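Local coordinates for 3-polyprenyl-4-hydroxybenzoate decarboxylase and related decarboxylases (Pelotomaculum thermopropionicum, PDB 6H6X), which is a prenylated-FMN-dependent decarboxylase of the UbiD family, the HmfF enzyme, which interconverts 2,5-furandicarboxylic acid and 2-furoic acid, at the interface of chains A and B. Coordinates in Å, arbitrary orientation; residue numbers count along the deposited sequence, not the author numbering. Chains: chain A/B, 3-polyprenyl-4-hydroxybenzoate decarboxylase and related decarboxylases.

The interface of chains A and B. Residues chain A 441-443, 446; chain B 34, 37, 44.
A:Ile441 and A:Lys442 run extended before the chain turns into helix-like angles at A:Leu443, and this stretch meets the helix 30-38 of chain B at B:Leu34 and B:Gln37. The case illustrates how one side-chain amide can read a peptide backbone with both its ends. The amide NE2 of B:Gln37 donates to the carbonyl O of A:Ile441 at 2.8 Å, nearly straight at 161°, with that oxygen close to the amide plane of the glutamine. Its OE1 in turn accepts from the backbone N of A:Leu443 at 2.9 Å, a bond more bent at the hydrogen; in both, the donor is tilted from the plane of the carbonyl it meets. Because the chain of B:Gln37 is extended beyond CG (chi2 169°), its amide reaches out from the helix to span A:Lys442, and the paired bonds fix which way round the amide is turned. With an alanine in place of B:Gln37, the A:Ile441 carbonyl and the A:Leu443 N-H would probably lose their mates across the interface, and the tail would be less firmly held against the helix.

Beside this polar pair lies an apolar patch centred on B:Leu34. B:Leu34 sends CD2 against CG2 of A:Ile441 at 3.8 Å and CA of A:Leu443 at 3.9 Å, while its other methyl, CD1, sits 4.0 Å from CD2 of A:Tyr446, over one ring face toward the rim. The side chain of A:Leu443 leaves the backbone with CG anti to N (chi1 -174°), which carries CD1 to within 3.9 Å of CD1 of B:Leu44, at the strand 43-46. The two backbone bonds probably set the register of the tail, while the leucines pack at its flanks. With its symmetry twin, the patch fastens each C-terminal tail to the neighbouring subunit's N-terminal region, and so contributes to holding together the dimer of this evolved HmfF.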
loop_
_atom_site.group_PDB
_atom_site.type_symbol
_atom_site.label_atom_id
_atom_site.label_comp_id
_atom_site.label_asym_id
_atom_site.label_seq_id
_atom_site.Cartn_x
_atom_site.Cartn_y
_atom_site.Cartn_z
ATOM N N ILE A 441 5.842 2.272 24.209
ATOM C CA ILE A 441 7.092 3.047 24.002
ATOM C C ILE A 441 7.050 3.815 22.670
ATOM O O ILE A 441 6.705 3.249 21.643
ATOM C CB ILE A 441 8.344 2.137 24.067
ATOM C CG1 ILE A 441 8.432 1.392 25.420
ATOM C CG2 ILE A 441 9.617 2.944 23.831
ATOM C CD1 ILE A 441 8.478 2.260 26.679
ATOM N N LYS A 442 7.396 5.101 22.703
ATOM C CA LYS A 442 7.202 6.010 21.584
ATOM C C LYS A 442 8.525 6.629 21.151
ATOM O O LYS A 442 9.266 7.157 21.971
ATOM C CB LYS A 442 6.210 7.133 21.954
ATOM C CG LYS A 442 4.760 6.698 22.078
ATOM C CD LYS A 442 4.084 6.606 20.712
ATOM C CE LYS A 442 2.837 5.714 20.727
ATOM N NZ LYS A 442 2.271 5.488 19.367
ATOM N N LEU A 443 8.779 6.601 19.850
ATOM C CA LEU A 443 10.038 7.064 19.295
ATOM C C LEU A 443 10.253 8.543 19.557
ATOM O O LEU A 443 11.376 8.953 19.885
ATOM C CB LEU A 443 10.121 6.804 17.789
ATOM C CG LEU A 443 11.463 7.130 17.112
ATOM C CD1 LEU A 443 12.597 6.375 17.803
ATOM C CD2 LEU A 443 11.455 6.896 15.609
ATOM N N TYR A 446 11.919 9.527 22.891
ATOM C CA TYR A 446 13.330 9.140 23.074
ATOM C C TYR A 446 14.333 9.968 22.275
ATOM O O TYR A 446 15.503 9.995 22.638
ATOM C CB TYR A 446 13.497 7.665 22.750
ATOM C CG TYR A 446 13.074 6.786 23.869
ATOM C CD1 TYR A 446 11.733 6.593 24.141
ATOM C CD2 TYR A 446 14.010 6.116 24.652
ATOM C CE1 TYR A 446 11.320 5.780 25.178
ATOM C CE2 TYR A 446 13.619 5.272 25.685
ATOM C CZ TYR A 446 12.258 5.123 25.956
ATOM O OH TYR A 446 11.783 4.269 26.929
ATOM N N LEU B 34 11.964 0.466 19.419
ATOM C CA LEU B 34 12.188 1.800 18.869
ATOM C C LEU B 34 12.639 1.718 17.442
ATOM O O LEU B 34 12.237 2.529 16.591
ATOM C CB LEU B 34 13.216 2.511 19.728
ATOM C CG LEU B 34 12.657 2.815 21.120
ATOM C CD1 LEU B 34 13.750 2.955 22.180
ATOM C CD2 LEU B 34 11.828 4.080 20.968
ATOM N N GLN B 37 9.805 1.530 14.858
ATOM C CA GLN B 37 9.100 2.795 14.565
ATOM C C GLN B 37 9.892 3.681 13.636
ATOM O O GLN B 37 9.334 4.579 13.064
ATOM C CB GLN B 37 8.762 3.555 15.840
ATOM C CG GLN B 37 7.816 2.781 16.750
ATOM C CD GLN B 37 7.670 3.387 18.117
ATOM O OE1 GLN B 37 7.510 4.575 18.227
ATOM N NE2 GLN B 37 7.644 2.560 19.145
ATOM N N LEU B 44 18.881 4.736 13.468
ATOM C CA LEU B 44 18.963 5.163 14.830
ATOM C C LEU B 44 20.272 4.703 15.474
ATOM O O LEU B 44 20.641 3.508 15.421
ATOM C CB LEU B 44 17.812 4.593 15.638
ATOM C CG LEU B 44 16.401 5.006 15.321
ATOM C CD1 LEU B 44 15.456 4.187 16.202
ATOM C CD2 LEU B 44 16.217 6.476 15.592
#